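PDB 4XWT: DR2417 from Deinococcus radiodurans, which probably degrades and matures RNA as an RNase J, a metal-dependent 5'-3' exonuclease that may also cut internally. Local coordinates for residues T244-V249 against G270-K275; L82-E87 against H153-N158; F37-E42 against G141-A146. All coordinates share one frame; numbering follows the deposited sequence.

Overall arrangement
Contacts 1 and 2 meet at the active site, their centres about 13 Å apart and in touch: S247 OG lies 3.4 Å from H86 NE2, and V249 CB packs on P156 CD at 3.5 Å. The bound uridine monophosphate sits at this junction, touching F245 and S247 of 244-249 as well as S154 of contact 2, whose three histidines hold one zinc. Contact 1 belongs to the beta-CASP domain, contact 2 to the metallo-beta-lactamase domain. Contact 3 is in the latter domain too, at the hairpin ends of its two sheets, with its centre about 24 Å from that of contact 2 and about 36 Å from that of contact 1.

Contact 1 of 3, residues T244-V249 against G270-K275; sequences TFASQV and GRSMIK
A246 and M273 bring together two segments of the beta-CASP domain that each follow a strand of its parallel sheet: the loop after strand 240-243 and the first turn of helix 271-282, which comes straight after strand 265-269. The backbones run close here, with A246 CA only 4.1 Å from M273 CA.

M273 carries much of the contact, and its side chain can be followed outward. CB lies 4.1 Å from the methyl CB of A246. With CG anti to the backbone N (chi1 -171°) and the next bond also extended, the chain runs along A246, and CG passes its carbonyl O at 3.9 Å. The bend comes at the thioether, chi3 -76°, and swings CE in to T244 O at 3.2 Å, a close approach of a methyl to a carbonyl oxygen. The side chain of T244 crosses that of M273 at about a right angle and gives only a loose touch through CG2; its hydroxyl is bonded elsewhere, to S343 O. M273 also packs on I252 of helix 249-261 and M268 of strand 265-269.

The A246 methyl points at the helix and also rests against S272 OG. The backbone here turns through a type I beta turn, F245 to Q248, that leaves A246 facing the helix while the F245 ring faces the nucleotide. A water bridges the two backbones, donating to A246 O at 3.2 Å and to M273 O at 2.9 Å.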
loop_
_atom_site.group_PDB
_atom_site.type_symbol
_atom_site.label_atom_id
_atom_site.label_comp_id
_atom_site.label_asym_id
_atom_site.label_seq_id
_atom_site.Cartn_x
_atom_site.Cartn_y
_atom_site.Cartn_z
ATOM N N THR A 244 -10.724 0.639 -16.879
ATOM C CA THR A 244 -9.584 1.503 -17.040
ATOM C C THR A 244 -9.907 2.821 -16.342
ATOM O O THR A 244 -11.012 2.984 -15.824
ATOM C CB THR A 244 -9.244 1.741 -18.532
ATOM O OG1 THR A 244 -7.984 2.414 -18.616
ATOM C CG2 THR A 244 -10.331 2.611 -19.225
ATOM N N PHE A 245 -8.957 3.750 -16.307
ATOM C CA PHE A 245 -9.243 5.051 -15.694
ATOM C C PHE A 245 -10.394 5.743 -16.414
ATOM O O PHE A 245 -10.514 5.669 -17.635
ATOM C CB PHE A 245 -8.002 5.940 -15.684
ATOM C CG PHE A 245 -6.856 5.341 -14.936
ATOM C CD1 PHE A 245 -6.892 5.254 -13.558
ATOM C CD2 PHE A 245 -5.756 4.832 -15.610
ATOM C CE1 PHE A 245 -5.838 4.674 -12.866
ATOM C CE2 PHE A 245 -4.700 4.255 -14.920
ATOM C CZ PHE A 245 -4.739 4.178 -13.556
ATOM N N ALA A 246 -11.245 6.397 -15.636
ATOM C CA ALA A 246 -12.440 7.044 -16.158
ATOM C C ALA A 246 -12.107 8.011 -17.284
ATOM O O ALA A 246 -12.859 8.130 -18.240
ATOM C CB ALA A 246 -13.172 7.780 -15.051
ATOM N N SER A 247 -10.973 8.683 -17.172
ATOM C CA SER A 247 -10.671 9.778 -18.086
ATOM C C SER A 247 -9.775 9.359 -19.264
ATOM O O SER A 247 -9.381 10.197 -20.067
ATOM C CB SER A 247 -10.003 10.917 -17.316
ATOM O OG SER A 247 -8.715 10.506 -16.898
ATOM N N GLN A 248 -9.442 8.069 -19.364
ATOM C CA GLN A 248 -8.577 7.639 -20.460
ATOM C C GLN A 248 -9.408 7.527 -21.735
ATOM O O GLN A 248 -9.760 6.430 -22.187
ATOM C CB GLN A 248 -7.877 6.309 -20.159
ATOM C CG GLN A 248 -6.322 6.346 -20.374
ATOM C CD GLN A 248 -5.862 6.644 -21.816
ATOM O OE1 GLN A 248 -6.662 6.979 -22.700
ATOM N NE2 GLN A 248 -4.555 6.515 -22.050
ATOM N N VAL A 249 -9.697 8.685 -22.313
ATOM C CA VAL A 249 -10.602 8.788 -23.444
ATOM C C VAL A 249 -10.050 8.060 -24.673
ATOM O O VAL A 249 -10.810 7.431 -25.408
ATOM C CB VAL A 249 -10.889 10.286 -23.791
ATOM C CG1 VAL A 249 -11.661 10.417 -25.088
ATOM C CG2 VAL A 249 -11.653 10.970 -22.655
ATOM N N GLY A 270 -20.589 3.365 -14.358
ATOM C CA GLY A 270 -19.754 4.068 -13.405
ATOM C C GLY A 270 -19.859 5.552 -13.686
ATOM O O GLY A 270 -19.485 5.991 -14.777
ATOM N N ARG A 271 -20.373 6.309 -12.716
ATOM C CA ARG A 271 -20.650 7.740 -12.916
ATOM C C ARG A 271 -19.448 8.495 -13.448
ATOM O O ARG A 271 -19.559 9.236 -14.426
ATOM C CB ARG A 271 -21.125 8.396 -11.609
ATOM C CG ARG A 271 -21.192 9.924 -11.666
ATOM C CD ARG A 271 -22.341 10.470 -10.826
ATOM N NE ARG A 271 -23.543 10.678 -11.634
ATOM C CZ ARG A 271 -24.787 10.510 -11.196
ATOM N NH1 ARG A 271 -25.808 10.724 -12.015
ATOM N NH2 ARG A 271 -25.011 10.122 -9.947
ATOM N N SER A 272 -18.304 8.305 -12.805
ATOM C CA SER A 272 -17.084 9.002 -13.175
ATOM C C SER A 272 -16.716 8.786 -14.647
ATOM O O SER A 272 -16.346 9.738 -15.347
ATOM C CB SER A 272 -15.933 8.554 -12.282
ATOM O OG SER A 272 -14.772 9.299 -12.572
ATOM N N MET A 273 -16.829 7.552 -15.129
ATOM C CA MET A 273 -16.472 7.298 -16.520
ATOM C C MET A 273 -17.529 7.854 -17.472
ATOM O O MET A 273 -17.195 8.388 -18.526
ATOM C CB MET A 273 -16.276 5.811 -16.770
ATOM C CG MET A 273 -15.697 5.509 -18.139
ATOM S SD MET A 273 -15.355 3.745 -18.226
ATOM C CE MET A 273 -13.865 3.595 -17.240
ATOM N N ILE A 274 -18.795 7.717 -17.102
ATOM C CA ILE A 274 -19.881 8.320 -17.879
ATOM C C ILE A 274 -19.724 9.845 -17.985
ATOM O O ILE A 274 -19.996 10.435 -19.032
ATOM C CB ILE A 274 -21.228 7.966 -17.268
ATOM C CG1 ILE A 274 -21.404 6.444 -17.299
ATOM C CG2 ILE A 274 -22.368 8.652 -18.010
ATOM C CD1 ILE A 274 -22.659 5.951 -16.645
ATOM N N LYS A 275 -19.249 10.469 -16.911
ATOM C CA LYS A 275 -18.993 11.904 -16.903
ATOM C C LYS A 275 -17.902 12.305 -17.894
ATOM O O LYS A 275 -18.084 13.232 -18.685
ATOM C CB LYS A 275 -18.614 12.351 -15.497
ATOM C CG LYS A 275 -18.157 13.781 -15.409
ATOM C CD LYS A 275 -17.477 14.065 -14.086
ATOM C CE LYS A 275 -16.080 13.467 -14.023
ATOM N NZ LYS A 275 -15.420 13.890 -12.758
HETATM O O HOH W 1 -15.105 7.997 -20.467
#

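Contact 2 of 3, residues L82-E87 against H153-N158; sequences LTHGHE and HSIPDN. With ZN (zinc ion), chain C; U5P (uridine-5'-monophosphate), chain H.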
loop_
_atom_site.group_PDB
_atom_site.type_symbol
_atom_site.label_atom_id
_atom_site.label_comp_id
_atom_site.label_asym_id
_atom_site.label_seq_id
_atom_site.Cartn_x
_atom_site.Cartn_y
_atom_site.Cartn_z
ATOM N N LEU A 82 -5.102 26.519 -17.918
ATOM C CA LEU A 82 -5.432 25.139 -17.550
ATOM C C LEU A 82 -4.924 24.213 -18.649
ATOM O O LEU A 82 -5.425 24.253 -19.789
ATOM C CB LEU A 82 -6.936 24.969 -17.364
ATOM C CG LEU A 82 -7.638 25.930 -16.406
ATOM C CD1 LEU A 82 -9.099 25.573 -16.308
ATOM C CD2 LEU A 82 -6.972 25.869 -15.043
ATOM N N THR A 83 -3.921 23.407 -18.314
ATOM C CA THR A 83 -3.224 22.560 -19.279
ATOM C C THR A 83 -4.032 21.338 -19.728
ATOM O O THR A 83 -3.964 20.950 -20.897
ATOM C CB THR A 83 -1.886 22.053 -18.713
ATOM O OG1 THR A 83 -2.143 21.160 -17.614
ATOM C CG2 THR A 83 -1.022 23.209 -18.243
ATOM N N HIS A 84 -4.753 20.710 -18.794
ATOM C CA HIS A 84 -5.648 19.602 -19.135
ATOM C C HIS A 84 -6.610 19.267 -17.999
ATOM O O HIS A 84 -6.511 19.806 -16.897
ATOM C CB HIS A 84 -4.850 18.352 -19.540
ATOM C CG HIS A 84 -3.958 17.813 -18.460
ATOM N ND1 HIS A 84 -2.989 18.579 -17.847
ATOM C CD2 HIS A 84 -3.860 16.573 -17.917
ATOM C CE1 HIS A 84 -2.340 17.837 -16.963
ATOM N NE2 HIS A 84 -2.859 16.624 -16.975
ATOM N N GLY A 85 -7.554 18.376 -18.280
ATOM C CA GLY A 85 -8.688 18.182 -17.399
ATOM C C GLY A 85 -8.520 17.085 -16.346
ATOM O O GLY A 85 -9.507 16.646 -15.791
ATOM N N HIS A 86 -7.295 16.649 -16.063
ATOM C CA HIS A 86 -7.101 15.662 -14.976
ATOM C C HIS A 86 -7.368 16.281 -13.607
ATOM O O HIS A 86 -7.229 17.492 -13.424
ATOM C CB HIS A 86 -5.693 15.084 -15.010
ATOM C CG HIS A 86 -5.553 13.927 -15.941
ATOM N ND1 HIS A 86 -4.358 13.585 -16.525
ATOM C CD2 HIS A 86 -6.469 13.051 -16.413
ATOM C CE1 HIS A 86 -4.539 12.535 -17.307
ATOM N NE2 HIS A 86 -5.811 12.195 -17.259
ATOM N N GLU A 87 -7.735 15.445 -12.634
ATOM C CA GLU A 87 -8.129 15.975 -11.334
ATOM C C GLU A 87 -6.976 16.674 -10.616
ATOM O O GLU A 87 -7.195 17.626 -9.880
ATOM C CB GLU A 87 -8.697 14.864 -10.437
ATOM C CG GLU A 87 -10.095 14.385 -10.801
ATOM C CD GLU A 87 -11.179 15.159 -10.074
ATOM O OE1 GLU A 87 -11.252 16.389 -10.273
ATOM O OE2 GLU A 87 -11.944 14.544 -9.295
ATOM N N HIS A 153 -0.958 12.971 -24.218
ATOM C CA HIS A 153 -1.021 12.565 -22.815
ATOM C C HIS A 153 -2.110 11.483 -22.720
ATOM O O HIS A 153 -2.522 10.954 -23.751
ATOM C CB HIS A 153 -1.280 13.812 -21.935
ATOM C CG HIS A 153 -1.280 13.553 -20.460
ATOM N ND1 HIS A 153 -0.437 12.639 -19.854
ATOM C CD2 HIS A 153 -2.030 14.089 -19.465
ATOM C CE1 HIS A 153 -0.670 12.628 -18.553
ATOM N NE2 HIS A 153 -1.634 13.496 -18.291
ATOM N N SER A 154 -2.570 11.146 -21.518
ATOM C CA SER A 154 -3.583 10.097 -21.342
ATOM C C SER A 154 -5.008 10.671 -21.353
ATOM O O SER A 154 -5.991 9.958 -21.082
ATOM C CB SER A 154 -3.337 9.356 -20.033
ATOM O OG SER A 154 -3.332 10.329 -19.002
ATOM N N ILE A 155 -5.114 11.971 -21.641
ATOM C CA ILE A 155 -6.414 12.622 -21.856
ATOM C C ILE A 155 -6.286 13.567 -23.068
ATOM O O ILE A 155 -5.221 14.140 -23.292
ATOM C CB ILE A 155 -6.900 13.392 -20.583
ATOM C CG1 ILE A 155 -8.407 13.691 -20.664
ATOM C CG2 ILE A 155 -6.078 14.678 -20.359
ATOM C CD1 ILE A 155 -9.022 14.417 -19.441
ATOM N N PRO A 156 -7.350 13.701 -23.885
ATOM C CA PRO A 156 -7.242 14.630 -25.026
ATOM C C PRO A 156 -7.237 16.098 -24.595
ATOM O O PRO A 156 -7.548 16.396 -23.435
ATOM C CB PRO A 156 -8.497 14.328 -25.860
ATOM C CG PRO A 156 -8.986 12.996 -25.376
ATOM C CD PRO A 156 -8.597 12.922 -23.930
ATOM N N ASP A 157 -6.902 16.991 -25.524
ATOM C CA ASP A 157 -6.896 18.439 -25.265
ATOM C C ASP A 157 -5.918 18.786 -24.156
ATOM O O ASP A 157 -6.203 19.543 -23.249
ATOM C CB ASP A 157 -8.296 18.932 -24.934
ATOM C CG ASP A 157 -9.111 19.198 -26.172
ATOM O OD1 ASP A 157 -8.527 19.125 -27.276
ATOM O OD2 ASP A 157 -10.316 19.501 -26.051
ATOM N N ASN A 158 -4.738 18.205 -24.258
ATOM C CA ASN A 158 -3.705 18.391 -23.265
ATOM C C ASN A 158 -2.654 19.275 -23.867
ATOM O O ASN A 158 -2.221 19.019 -24.991
ATOM C CB ASN A 158 -3.148 17.027 -22.852
ATOM C CG ASN A 158 -1.941 17.126 -21.969
ATOM O OD1 ASN A 158 -2.058 17.285 -20.756
ATOM N ND2 ASN A 158 -0.767 17.004 -22.567
HETATM ZN ZN ZN C . -2.435 14.366 -16.352
HETATM N N1 U5P H . -2.949 8.913 -12.313
HETATM C C2 U5P H . -4.020 9.547 -11.654
HETATM N N3 U5P H . -5.140 9.845 -12.319
HETATM C C4 U5P H . -5.260 9.556 -13.617
HETATM C C5 U5P H . -4.222 8.940 -14.299
HETATM C C6 U5P H . -3.059 8.624 -13.613
HETATM O O2 U5P H . -3.930 9.830 -10.440
HETATM O O4 U5P H . -6.311 9.843 -14.214
HETATM C "C1'" U5P H . -1.720 8.593 -11.582
HETATM C "C2'" U5P H . -1.286 7.153 -11.812
HETATM O "O2'" U5P H . -1.568 6.347 -10.666
HETATM C "C3'" U5P H . 0.205 7.231 -12.054
HETATM C "C4'" U5P H . 0.431 8.640 -12.547
HETATM O "O3'" U5P H . 0.912 7.084 -10.825
HETATM O "O4'" U5P H . -0.658 9.421 -12.055
HETATM C "C5'" U5P H . 0.418 8.660 -14.063
HETATM O "O5'" U5P H . -0.646 7.844 -14.547
HETATM P P U5P H . -0.871 7.666 -16.125
HETATM O O1P U5P H . 0.466 7.127 -16.518
HETATM O O2P U5P H . -2.031 6.716 -16.287
HETATM O O3P U5P H . -1.206 9.054 -16.612
HETATM O O HOH W 2 -8.271 17.967 -21.019
HETATM O O HOH W 3 -6.702 9.737 -18.376
#
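H84 and H86 reach a zinc ion from the loop after strand 77-82, and H153 reaches it from the loop after strand 144-150, tying the two loops together. The zinc takes H84 NE2 at 2.4 Å, H86 ND1 at 2.1 Å and H153 NE2 at 2.3 Å; D175 supplies a further ligand. The switch to ND1 in H86 leaves its NE2 facing the second loop.

The H153 ring is turned steeply against both others, 80° from H84 and 78° from H86. I155 lays CG2 over one face of H86 in a CH-pi contact, and the uracil O4 of the bound nucleotide lies over the opposite face. The S154 hydroxyl sits at the edge of H86, near CE1. N158 OD1 stands over the face of H84, 3.0 Å from CG, with the amide plane nearly perpendicular to the ring; N158 ND2, bonded to M151 O and D175 O, holds it there.

Hydrogen bonds fix the ring rotations. H84 ND1 donates almost in its own plane to T83 OG1 at 2.7 Å, and T83 OG1 bonds D47, a second shell behind the metal ligand; H153 ND1 is bonded to G380 O. Two waters bridge the loops, one from G85 N to P156 O, the other from H86 NE2 to S154 O.

S154 OG also gives a weak bond, 3.4 Å, to the nucleotide phosphate oxygen O3P. H84 and H86 open the HxHxDH motif of the metallo-beta-lactamase fold, which with H153, D175 and H403 builds the two-zinc site.

Contact 3 of 3, residues F37-E42 against G141-A146; sequences FRYGDE and GQSFVA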
loop_
_atom_site.group_PDB
_atom_site.type_symbol
_atom_site.label_atom_id
_atom_site.label_comp_id
_atom_site.label_asym_id
_atom_site.label_seq_id
_atom_site.Cartn_x
_atom_site.Cartn_y
_atom_site.Cartn_z
ATOM N N PHE A 37 3.344 32.291 -11.655
ATOM C CA PHE A 37 4.364 33.112 -12.287
ATOM C C PHE A 37 4.111 34.576 -11.955
ATOM O O PHE A 37 3.014 35.084 -12.173
ATOM C CB PHE A 37 4.361 32.938 -13.795
ATOM C CG PHE A 37 4.795 31.591 -14.256
ATOM C CD1 PHE A 37 6.134 31.324 -14.491
ATOM C CD2 PHE A 37 3.859 30.589 -14.480
ATOM C CE1 PHE A 37 6.530 30.068 -14.944
ATOM C CE2 PHE A 37 4.253 29.344 -14.931
ATOM C CZ PHE A 37 5.590 29.091 -15.163
ATOM N N ARG A 38 5.124 35.262 -11.445
ATOM C CA ARG A 38 4.957 36.669 -11.143
ATOM C C ARG A 38 6.081 37.517 -11.715
ATOM O O ARG A 38 7.261 37.253 -11.485
ATOM C CB ARG A 38 4.868 36.909 -9.634
ATOM C CG ARG A 38 4.783 38.394 -9.301
ATOM C CD ARG A 38 4.681 38.682 -7.818
ATOM N NE ARG A 38 4.571 40.123 -7.594
ATOM C CZ ARG A 38 4.636 40.701 -6.400
ATOM N NH1 ARG A 38 4.807 39.961 -5.310
ATOM N NH2 ARG A 38 4.529 42.017 -6.290
ATOM N N TYR A 39 5.695 38.552 -12.449
ATOM C CA TYR A 39 6.646 39.553 -12.911
ATOM C C TYR A 39 6.113 40.926 -12.550
ATOM O O TYR A 39 5.035 41.317 -12.998
ATOM C CB TYR A 39 6.879 39.453 -14.420
ATOM C CG TYR A 39 7.962 40.384 -14.904
ATOM C CD1 TYR A 39 9.296 39.999 -14.860
ATOM C CD2 TYR A 39 7.654 41.659 -15.383
ATOM C CE1 TYR A 39 10.295 40.842 -15.293
ATOM C CE2 TYR A 39 8.652 42.515 -15.822
ATOM C CZ TYR A 39 9.974 42.097 -15.769
ATOM O OH TYR A 39 10.984 42.934 -16.194
ATOM N N GLY A 40 6.860 41.652 -11.732
ATOM C CA GLY A 40 6.404 42.954 -11.279
ATOM C C GLY A 40 5.133 42.788 -10.472
ATOM O O GLY A 40 5.102 42.013 -9.504
ATOM N N ASP A 41 4.076 43.485 -10.875
ATOM C CA ASP A 41 2.801 43.352 -10.186
ATOM C C ASP A 41 1.760 42.612 -11.031
ATOM O O ASP A 41 0.559 42.827 -10.888
ATOM C CB ASP A 41 2.296 44.733 -9.758
ATOM C CG ASP A 41 3.095 45.299 -8.581
ATOM O OD1 ASP A 41 4.219 44.799 -8.334
ATOM O OD2 ASP A 41 2.604 46.233 -7.900
ATOM N N GLU A 42 2.232 41.711 -11.889
ATOM C CA GLU A 42 1.330 40.863 -12.658
ATOM C C GLU A 42 1.585 39.387 -12.354
ATOM O O GLU A 42 2.726 38.940 -12.241
ATOM C CB GLU A 42 1.461 41.148 -14.157
ATOM C CG GLU A 42 1.160 42.621 -14.509
ATOM C CD GLU A 42 1.223 42.905 -16.001
ATOM O OE1 GLU A 42 1.900 42.142 -16.724
ATOM O OE2 GLU A 42 0.592 43.891 -16.453
ATOM N N GLY A 141 -1.971 40.689 -18.902
ATOM C CA GLY A 141 -1.400 41.941 -18.452
ATOM C C GLY A 141 -0.503 42.472 -19.552
ATOM O O GLY A 141 -0.813 42.308 -20.731
ATOM N N GLN A 142 0.618 43.080 -19.179
ATOM C CA GLN A 142 1.510 43.664 -20.167
ATOM C C GLN A 142 2.774 42.830 -20.404
ATOM O O GLN A 142 3.334 42.864 -21.496
ATOM C CB GLN A 142 1.886 45.089 -19.749
ATOM C CG GLN A 142 0.696 45.941 -19.292
ATOM C CD GLN A 142 -0.197 46.397 -20.440
ATOM O OE1 GLN A 142 0.281 46.683 -21.537
ATOM N NE2 GLN A 142 -1.501 46.473 -20.183
ATOM N N SER A 143 3.219 42.068 -19.408
ATOM C CA SER A 143 4.503 41.371 -19.542
ATOM C C SER A 143 4.424 39.868 -19.833
ATOM O O SER A 143 5.467 39.201 -19.917
ATOM C CB SER A 143 5.347 41.588 -18.283
ATOM O OG SER A 143 4.634 42.318 -17.311
ATOM N N PHE A 144 3.217 39.322 -19.990
ATOM C CA PHE A 144 3.091 37.893 -20.270
ATOM C C PHE A 144 2.339 37.582 -21.555
ATOM O O PHE A 144 1.258 38.138 -21.812
ATOM C CB PHE A 144 2.372 37.162 -19.132
ATOM C CG PHE A 144 3.149 37.078 -17.862
ATOM C CD1 PHE A 144 4.168 36.160 -17.719
ATOM C CD2 PHE A 144 2.836 37.891 -16.790
ATOM C CE1 PHE A 144 4.874 36.072 -16.542
ATOM C CE2 PHE A 144 3.536 37.804 -15.611
ATOM C CZ PHE A 144 4.555 36.885 -15.485
ATOM N N VAL A 145 2.911 36.672 -22.341
ATOM C CA VAL A 145 2.193 35.998 -23.419
ATOM C C VAL A 145 2.383 34.485 -23.309
ATOM O O VAL A 145 3.511 34.008 -23.159
ATOM C CB VAL A 145 2.664 36.456 -24.817
ATOM C CG1 VAL A 145 1.966 35.635 -25.901
ATOM C CG2 VAL A 145 2.405 37.947 -25.009
ATOM N N ALA A 146 1.283 33.736 -23.373
ATOM C CA ALA A 146 1.359 32.273 -23.399
ATOM C C ALA A 146 0.908 31.734 -24.741
ATOM O O ALA A 146 -0.118 32.146 -25.277
ATOM C CB ALA A 146 0.520 31.659 -22.274
#
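E42 turns CG beside its backbone N (chi1 -59°) and then runs on extended, which carries its carboxylate across to the turn at G141-S143. F144 likewise sets its ring beside its own backbone N (chi1 -69°), directing it back toward the hairpin that joins strands 34-39 and 42-46. E42 and F144 thus reach across in opposite directions.

The carboxylate is gripped by three donors. S143 N meets OE1 at 3.0 Å on its syn lone pair, nearly straight at 166°, and the S143 hydroxyl donates to the same oxygen at 2.8 Å from well above the carboxylate plane. Q142 N gives its stronger bond to OE2, 2.8 Å on the syn side, with a weak second bond to OE1. G141, a glycine with positive phi, lies tight against the group, its CA 3.4 Å from OE2.

Next to this polar cluster, the F144 ring rests on the hairpin. CZ touches Y39 CB at 3.6 Å and CE1 reaches F37 CB, while E42 O lies at the ring edge. V44 and L163 also pack on F144, placing it between the two sheets of the metallo-beta-lactamase domain. The Y39 ring leans on S143 through CD2.

The hairpin has a two-residue loop, G40-D41, in a type II' turn from Y39 to E42, closed by paired backbone bonds between those last two residues; R38 NE bonds G40 O of the turn.

With two backbone N-H groups and a hydroxyl directed at it, the E42 carboxylate is probably stabilised as the anion, and it joins a hairpin end of one sheet to a hairpin end of the other by hydrogen bonds that the negative charge would strengthen, beside an apolar seam.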